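Local coordinates for glycoside hydrolase family 61 protein (Myceliophthora thermophila, PDB 5UFV) that uses a copper ion and a reducing agent to cleave cellulose oxidatively, yielding C1-oxidised products, at residues E59-A71 / K141-H155. Sequence-based numbering, arbitrary orientation.
Sequences EAAPGDTITATWA and KIPDGLAPGNYLVRH
Ile142 and Ile66 meet inside the beta-sandwich of this AA9 monooxygenase, where strand 65-70 of one sheet lies over strand 149-155 of the other, the short segments crossing at -44°. Both segments pass from one sheet to the other, 59-71 through a type II turn at Ala61-Asp64 and 141-155 through another at Pro143-Leu146. The backbone of Ile142, just before the second turn, is bonded twice to the first: Gly63 N donates to Ile142 O (2.7 Å), and Ile142 N returns a nearly straight bond to Asp64 O (2.9 Å, 169° at the hydrogen). Followed outward, Ile142 CB sits against that same Asp64 O. Its CG2, anti to the backbone N, rests near Pro62 CA, while CG1, beside the backbone N, touches Ile66 CD1 at 3.5 Å. The terminal CD1 ends against Ala60 CB, also 3.5 Å, so one side chain reaches both strands of its partner segment. Ile66 crosses it at about a right angle, and Val153 CG2 makes a looser apolar contact with Ile66 CD1. Nearer the copper end, His155 packs against strand 65-70, its CB close to Trp70 CZ2; the side chain of Trp70 is about 6 Å from that of the copper ligand Tyr169. Ala68 CB stands over one face of the imidazole in a CH-pi contact, 3.7 Å from the centroid. A water in the ring plane is 3.0 Å from His155 NE2 and donates to Ile66 O. A leucine here would probably leave that water without its ring nitrogen and Ala68 CB without a flat face to rest on. At the ring edge, Ile66 CG2 lies 4.1 Å from His155 CE1.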
ATOM      1  N   GLU A  59     -14.102  -7.088   9.965  1.00 36.45           N
ATOM      2  CA  GLU A  59     -15.297  -6.269   9.720  1.00 39.56           C
ATOM      3  C   GLU A  59     -14.963  -4.813   9.861  1.00 38.17           C
ATOM      4  O   GLU A  59     -14.138  -4.426  10.692  1.00 39.29           O
ATOM      5  CB  GLU A  59     -16.444  -6.625  10.672  1.00 43.65           C
ATOM      6  CG  GLU A  59     -16.845  -8.101  10.585  1.00 48.67           C
ATOM      7  CD  GLU A  59     -18.344  -8.362  10.533  1.00 54.25           C
ATOM      8  OE1 GLU A  59     -19.152  -7.521  11.016  1.00 57.52           O
ATOM      9  OE2 GLU A  59     -18.708  -9.437  10.005  1.00 57.41           O
ATOM     10  N   ALA A  60     -15.592  -4.002   9.027  1.00 37.58           N
ATOM     11  CA  ALA A  60     -15.429  -2.560   9.096  1.00 37.50           C
ATOM     12  C   ALA A  60     -16.522  -1.869   8.319  1.00 38.83           C
ATOM     13  O   ALA A  60     -17.007  -2.367   7.310  1.00 38.58           O
ATOM     14  CB  ALA A  60     -14.080  -2.130   8.549  1.00 36.60           C
ATOM     15  N   ALA A  61     -16.909  -0.713   8.811  1.00 39.72           N
ATOM     16  CA  ALA A  61     -17.854   0.122   8.123  1.00 41.44           C
ATOM     17  C   ALA A  61     -17.089   1.280   7.493  1.00 40.99           C
ATOM     18  O   ALA A  61     -15.957   1.590   7.883  1.00 38.80           O
ATOM     19  CB  ALA A  61     -18.905   0.640   9.102  1.00 42.41           C
ATOM     20  N   PRO A  62     -17.715   1.934   6.518  1.00 42.95           N
ATOM     21  CA  PRO A  62     -17.140   3.136   5.953  1.00 42.61           C
ATOM     22  C   PRO A  62     -16.836   4.123   7.055  1.00 42.86           C
ATOM     23  O   PRO A  62     -17.587   4.180   8.019  1.00 43.01           O
ATOM     24  CB  PRO A  62     -18.260   3.661   5.058  1.00 45.37           C
ATOM     25  CG  PRO A  62     -19.016   2.433   4.646  1.00 45.71           C
ATOM     26  CD  PRO A  62     -18.966   1.531   5.839  1.00 44.75           C
ATOM     27  N   GLY A  63     -15.738   4.872   6.916  1.00 41.99           N
ATOM     28  CA  GLY A  63     -15.295   5.834   7.923  1.00 41.35           C
ATOM     29  C   GLY A  63     -14.453   5.227   9.037  1.00 41.65           C
ATOM     30  O   GLY A  63     -13.796   5.953   9.790  1.00 43.39           O
ATOM     31  N   ASP A  64     -14.459   3.902   9.164  1.00 41.18           N
ATOM     32  CA  ASP A  64     -13.605   3.244  10.142  1.00 40.90           C
ATOM     33  C   ASP A  64     -12.140   3.321   9.728  1.00 38.66           C
ATOM     34  O   ASP A  64     -11.805   3.460   8.548  1.00 35.40           O
ATOM     35  CB  ASP A  64     -14.013   1.783  10.350  1.00 42.83           C
ATOM     36  CG  ASP A  64     -15.266   1.630  11.245  1.00 46.25           C
ATOM     37  OD1 ASP A  64     -15.537   2.527  12.091  1.00 46.88           O
ATOM     38  OD2 ASP A  64     -15.961   0.584  11.124  1.00 46.07           O
ATOM     39  N   THR A  65     -11.274   3.234  10.727  1.00 38.91           N
ATOM     40  CA  THR A  65      -9.839   3.359  10.532  1.00 37.85           C
ATOM     41  C   THR A  65      -9.174   1.976  10.267  1.00 36.86           C
ATOM     42  O   THR A  65      -9.449   0.981  10.971  1.00 35.02           O
ATOM     43  CB  THR A  65      -9.217   4.079  11.759  1.00 37.97           C
ATOM     44  OG1 THR A  65      -9.581   5.463  11.714  1.00 38.38           O
ATOM     45  CG2 THR A  65      -7.704   3.984  11.764  1.00 36.45           C
ATOM     46  N   ILE A  66      -8.329   1.938   9.229  1.00 36.15           N
ATOM     47  CA  ILE A  66      -7.405   0.831   8.960  1.00 35.56           C
ATOM     48  C   ILE A  66      -5.982   1.246   9.307  1.00 35.04           C
ATOM     49  O   ILE A  66      -5.424   2.135   8.677  1.00 35.18           O
ATOM     50  CB  ILE A  66      -7.434   0.406   7.482  1.00 34.98           C
ATOM     51  CG1 ILE A  66      -8.821  -0.114   7.135  1.00 37.86           C
ATOM     52  CG2 ILE A  66      -6.411  -0.688   7.232  1.00 32.76           C
ATOM     53  CD1 ILE A  66      -9.010  -0.465   5.679  1.00 38.79           C
ATOM     54  N   THR A  67      -5.407   0.597  10.306  1.00 34.88           N
ATOM     55  CA  THR A  67      -4.051   0.851  10.713  1.00 34.16           C
ATOM     56  C   THR A  67      -3.211  -0.389  10.445  1.00 34.37           C
ATOM     57  O   THR A  67      -3.549  -1.465  10.922  1.00 38.05           O
ATOM     58  CB  THR A  67      -3.999   1.109  12.207  1.00 35.75           C
ATOM     59  OG1 THR A  67      -4.790   2.253  12.518  1.00 35.48           O
ATOM     60  CG2 THR A  67      -2.553   1.327  12.674  1.00 36.33           C
ATOM     61  N   ALA A  68      -2.116  -0.231   9.698  1.00 32.27           N
ATOM     62  CA  ALA A  68      -1.152  -1.291   9.456  1.00 28.68           C
ATOM     63  C   ALA A  68       0.146  -1.006  10.206  1.00 27.67           C
ATOM     64  O   ALA A  68       0.585   0.147  10.290  1.00 27.55           O
ATOM     65  CB  ALA A  68      -0.878  -1.369   7.979  1.00 28.06           C
ATOM     66  N   THR A  69       0.760  -2.052  10.740  1.00 26.25           N
ATOM     67  CA  THR A  69       2.011  -1.925  11.473  1.00 26.68           C
ATOM     68  C   THR A  69       3.155  -2.669  10.790  1.00 25.42           C
ATOM     69  O   THR A  69       2.996  -3.779  10.327  1.00 25.15           O
ATOM     70  CB  THR A  69       1.854  -2.439  12.918  1.00 27.90           C
ATOM     71  OG1 THR A  69       0.857  -1.664  13.565  1.00 28.38           O
ATOM     72  CG2 THR A  69       3.146  -2.255  13.738  1.00 29.44           C
ATOM     73  N   TRP A  70       4.311  -2.030  10.740  1.00 25.23           N
ATOM     74  CA  TRP A  70       5.498  -2.605  10.159  1.00 24.12           C
ATOM     75  C   TRP A  70       6.382  -2.882  11.332  1.00 25.69           C
ATOM     76  O   TRP A  70       6.878  -1.933  11.970  1.00 25.75           O
ATOM     77  CB  TRP A  70       6.208  -1.602   9.258  1.00 24.12           C
ATOM     78  CG  TRP A  70       5.644  -1.511   7.891  1.00 23.69           C
ATOM     79  CD1 TRP A  70       6.109  -2.146   6.782  1.00 23.91           C
ATOM     80  CD2 TRP A  70       4.523  -0.725   7.468  1.00 23.69           C
ATOM     81  NE1 TRP A  70       5.334  -1.820   5.689  1.00 24.69           N
ATOM     82  CE2 TRP A  70       4.349  -0.948   6.096  1.00 24.92           C
ATOM     83  CE3 TRP A  70       3.660   0.163   8.112  1.00 24.58           C
ATOM     84  CZ2 TRP A  70       3.333  -0.315   5.361  1.00 24.36           C
ATOM     85  CZ3 TRP A  70       2.655   0.773   7.390  1.00 24.11           C
ATOM     86  CH2 TRP A  70       2.504   0.537   6.029  1.00 24.28           C
ATOM     87  N   ALA A  71       6.576  -4.161  11.635  1.00 24.71           N
ATOM     88  CA  ALA A  71       7.470  -4.521  12.695  1.00 25.19           C
ATOM     89  C   ALA A  71       8.871  -3.972  12.473  1.00 25.98           C
ATOM     90  O   ALA A  71       9.555  -3.661  13.439  1.00 25.25           O
ATOM     91  CB  ALA A  71       7.510  -6.019  12.860  1.00 25.83           C
ATOM     92  N   LYS A 141      -8.502   6.108   6.737  1.00 42.24           N
ATOM     93  CA  LYS A 141      -9.946   5.952   6.821  1.00 43.97           C
ATOM     94  C   LYS A 141     -10.463   5.238   5.598  1.00 40.19           C
ATOM     95  O   LYS A 141     -10.100   5.589   4.503  1.00 39.52           O
ATOM     96  CB  LYS A 141     -10.638   7.302   6.918  1.00 49.30           C
ATOM     97  CG  LYS A 141     -10.592   7.850   8.316  1.00 57.89           C
ATOM     98  CD  LYS A 141     -11.247   9.217   8.431  1.00 65.36           C
ATOM     99  CE  LYS A 141     -11.033   9.726   9.854  1.00 68.62           C
ATOM    100  NZ  LYS A 141     -11.509  11.116  10.044  1.00 71.78           N
ATOM    101  N   ILE A 142     -11.316   4.240   5.798  1.00 38.29           N
ATOM    102  CA  ILE A 142     -12.117   3.675   4.719  1.00 37.51           C
ATOM    103  C   ILE A 142     -13.076   4.742   4.199  1.00 38.23           C
ATOM    104  O   ILE A 142     -13.904   5.229   4.945  1.00 37.11           O
ATOM    105  CB  ILE A 142     -12.946   2.477   5.208  1.00 38.34           C
ATOM    106  CG1 ILE A 142     -12.012   1.321   5.578  1.00 38.62           C
ATOM    107  CG2 ILE A 142     -13.935   2.037   4.136  1.00 39.82           C
ATOM    108  CD1 ILE A 142     -12.706   0.123   6.210  1.00 39.96           C
ATOM    109  N   PRO A 143     -12.977   5.094   2.912  1.00 39.76           N
ATOM    110  CA  PRO A 143     -13.736   6.223   2.361  1.00 41.95           C
ATOM    111  C   PRO A 143     -15.217   6.174   2.690  1.00 45.34           C
ATOM    112  O   PRO A 143     -15.803   5.088   2.653  1.00 43.26           O
ATOM    113  CB  PRO A 143     -13.559   6.086   0.848  1.00 41.63           C
ATOM    114  CG  PRO A 143     -12.398   5.180   0.649  1.00 40.66           C
ATOM    115  CD  PRO A 143     -12.197   4.377   1.891  1.00 39.01           C
ATOM    116  N   ASP A 144     -15.803   7.342   2.981  1.00 49.18           N
ATOM    117  CA  ASP A 144     -17.244   7.458   3.274  1.00 54.06           C
ATOM    118  C   ASP A 144     -18.145   7.051   2.098  1.00 51.59           C
ATOM    119  O   ASP A 144     -17.889   7.410   0.939  1.00 51.10           O
ATOM    120  CB  ASP A 144     -17.616   8.896   3.680  1.00 59.43           C
ATOM    121  CG  ASP A 144     -16.936   9.343   4.965  1.00 64.27           C
ATOM    122  OD1 ASP A 144     -16.824   8.538   5.930  1.00 66.83           O
ATOM    123  OD2 ASP A 144     -16.513  10.517   5.003  1.00 65.89           O
ATOM    124  N   GLY A 145     -19.208   6.322   2.429  1.00 50.38           N
ATOM    125  CA  GLY A 145     -20.190   5.875   1.462  1.00 50.60           C
ATOM    126  C   GLY A 145     -19.841   4.618   0.683  1.00 49.95           C
ATOM    127  O   GLY A 145     -20.653   4.155  -0.117  1.00 51.05           O
ATOM    128  N   LEU A 146     -18.656   4.047   0.901  1.00 46.74           N
ATOM    129  CA  LEU A 146     -18.200   2.911   0.092  1.00 45.10           C
ATOM    130  C   LEU A 146     -19.211   1.776   0.095  1.00 45.20           C
ATOM    131  O   LEU A 146     -19.653   1.348   1.146  1.00 46.63           O
ATOM    132  CB  LEU A 146     -16.884   2.382   0.639  1.00 44.51           C
ATOM    133  CG  LEU A 146     -16.073   1.368  -0.158  1.00 43.38           C
ATOM    134  CD1 LEU A 146     -15.711   1.906  -1.536  1.00 44.37           C
ATOM    135  CD2 LEU A 146     -14.818   1.010   0.609  1.00 41.53           C
ATOM    136  N   ALA A 147     -19.586   1.285  -1.079  1.00 45.23           N
ATOM    137  CA  ALA A 147     -20.569   0.199  -1.138  1.00 45.50           C
ATOM    138  C   ALA A 147     -20.056  -0.981  -0.346  1.00 43.64           C
ATOM    139  O   ALA A 147     -18.852  -1.247  -0.363  1.00 42.00           O
ATOM    140  CB  ALA A 147     -20.842  -0.221  -2.575  1.00 45.97           C
ATOM    141  N   PRO A 148     -20.961  -1.697   0.332  1.00 43.50           N
ATOM    142  CA  PRO A 148     -20.581  -2.843   1.138  1.00 42.97           C
ATOM    143  C   PRO A 148     -20.055  -3.988   0.301  1.00 42.63           C
ATOM    144  O   PRO A 148     -20.432  -4.111  -0.855  1.00 43.64           O
ATOM    145  CB  PRO A 148     -21.907  -3.284   1.775  1.00 44.29           C
ATOM    146  CG  PRO A 148     -22.955  -2.809   0.835  1.00 45.65           C
ATOM    147  CD  PRO A 148     -22.423  -1.523   0.281  1.00 45.77           C
ATOM    148  N   GLY A 149     -19.203  -4.825   0.892  1.00 41.57           N
ATOM    149  CA  GLY A 149     -18.891  -6.136   0.324  1.00 40.95           C
ATOM    150  C   GLY A 149     -17.534  -6.623   0.773  1.00 39.70           C
ATOM    151  O   GLY A 149     -16.949  -6.074   1.700  1.00 39.06           O
ATOM    152  N   ASN A 150     -17.020  -7.644   0.101  1.00 37.89           N
ATOM    153  CA  ASN A 150     -15.697  -8.151   0.401  1.00 36.39           C
ATOM    154  C   ASN A 150     -14.657  -7.368  -0.339  1.00 35.64           C
ATOM    155  O   ASN A 150     -14.733  -7.272  -1.568  1.00 36.56           O
ATOM    156  CB  ASN A 150     -15.597  -9.619   0.019  1.00 36.31           C
ATOM    157  CG  ASN A 150     -16.622 -10.464   0.732  1.00 37.29           C
ATOM    158  OD1 ASN A 150     -17.154 -10.084   1.786  1.00 38.55           O
ATOM    159  ND2 ASN A 150     -16.933 -11.597   0.147  1.00 37.91           N
ATOM    160  N   TYR A 151     -13.684  -6.817   0.393  1.00 33.90           N
ATOM    161  CA  TYR A 151     -12.618  -6.037  -0.223  1.00 33.68           C
ATOM    162  C   TYR A 151     -11.248  -6.507   0.217  1.00 32.29           C
ATOM    163  O   TYR A 151     -11.065  -6.937   1.348  1.00 32.81           O
ATOM    164  CB  TYR A 151     -12.706  -4.561   0.160  1.00 34.84           C
ATOM    165  CG  TYR A 151     -13.814  -3.736  -0.450  1.00 35.75           C
ATOM    166  CD1 TYR A 151     -15.066  -3.692   0.145  1.00 37.77           C
ATOM    167  CD2 TYR A 151     -13.584  -2.931  -1.547  1.00 36.41           C
ATOM    168  CE1 TYR A 151     -16.084  -2.910  -0.372  1.00 39.99           C
ATOM    169  CE2 TYR A 151     -14.600  -2.136  -2.090  1.00 39.23           C
ATOM    170  CZ  TYR A 151     -15.855  -2.122  -1.497  1.00 39.94           C
ATOM    171  OH  TYR A 151     -16.896  -1.347  -2.002  1.00 40.30           O
ATOM    172  N   LEU A 152     -10.274  -6.356  -0.668  1.00 31.77           N
ATOM    173  CA  LEU A 152      -8.872  -6.457  -0.282  1.00 30.31           C
ATOM    174  C   LEU A 152      -8.385  -5.057  -0.018  1.00 30.32           C
ATOM    175  O   LEU A 152      -8.866  -4.101  -0.616  1.00 29.41           O
ATOM    176  CB  LEU A 152      -8.032  -7.062  -1.384  1.00 29.94           C
ATOM    177  CG  LEU A 152      -8.575  -8.326  -2.045  1.00 30.97           C
ATOM    178  CD1 LEU A 152      -7.605  -8.767  -3.126  1.00 31.18           C
ATOM    179  CD2 LEU A 152      -8.778  -9.424  -1.023  1.00 31.72           C
ATOM    180  N   VAL A 153      -7.439  -4.934   0.895  1.00 29.82           N
ATOM    181  CA  VAL A 153      -6.775  -3.668   1.116  1.00 29.49           C
ATOM    182  C   VAL A 153      -5.307  -3.940   0.931  1.00 27.94           C
ATOM    183  O   VAL A 153      -4.850  -4.961   1.385  1.00 29.39           O
ATOM    184  CB  VAL A 153      -7.018  -3.139   2.522  1.00 30.84           C
ATOM    185  CG1 VAL A 153      -6.646  -4.177   3.575  1.00 31.31           C
ATOM    186  CG2 VAL A 153      -6.233  -1.849   2.736  1.00 30.97           C
ATOM    187  N   ARG A 154      -4.573  -3.048   0.265  1.00 27.15           N
ATOM    188  CA  ARG A 154      -3.165  -3.307  -0.100  1.00 25.40           C
ATOM    189  C   ARG A 154      -2.280  -2.151   0.340  1.00 25.23           C
ATOM    190  O   ARG A 154      -2.528  -0.991  -0.042  1.00 24.74           O
ATOM    191  CB  ARG A 154      -3.057  -3.508  -1.621  1.00 25.24           C
ATOM    192  CG  ARG A 154      -1.657  -3.525  -2.205  1.00 23.98           C
ATOM    193  CD  ARG A 154      -1.760  -3.808  -3.692  1.00 25.41           C
ATOM    194  NE  ARG A 154      -0.444  -3.836  -4.310  1.00 26.22           N
ATOM    195  CZ  ARG A 154       0.290  -2.747  -4.573  1.00 27.81           C
ATOM    196  NH1 ARG A 154      -0.191  -1.513  -4.311  1.00 27.12           N
ATOM    197  NH2 ARG A 154       1.509  -2.896  -5.106  1.00 26.37           N
ATOM    198  N   HIS A 155      -1.253  -2.453   1.135  1.00 23.97           N
ATOM    199  CA  HIS A 155      -0.305  -1.433   1.564  1.00 23.64           C
ATOM    200  C   HIS A 155       0.932  -1.609   0.772  1.00 23.27           C
ATOM    201  O   HIS A 155       1.365  -2.727   0.581  1.00 23.11           O
ATOM    202  CB  HIS A 155       0.015  -1.541   3.053  1.00 24.02           C
ATOM    203  CG  HIS A 155      -1.136  -1.167   3.922  1.00 25.25           C
ATOM    204  ND1 HIS A 155      -2.204  -2.010   4.144  1.00 25.72           N
ATOM    205  CD2 HIS A 155      -1.436  -0.010   4.555  1.00 25.96           C
ATOM    206  CE1 HIS A 155      -3.094  -1.403   4.906  1.00 24.79           C
ATOM    207  NE2 HIS A 155      -2.655  -0.188   5.163  1.00 25.70           N
TER
HETATM  208  O   HOH W   1      -3.449   2.438   6.410  1.00 34.36           O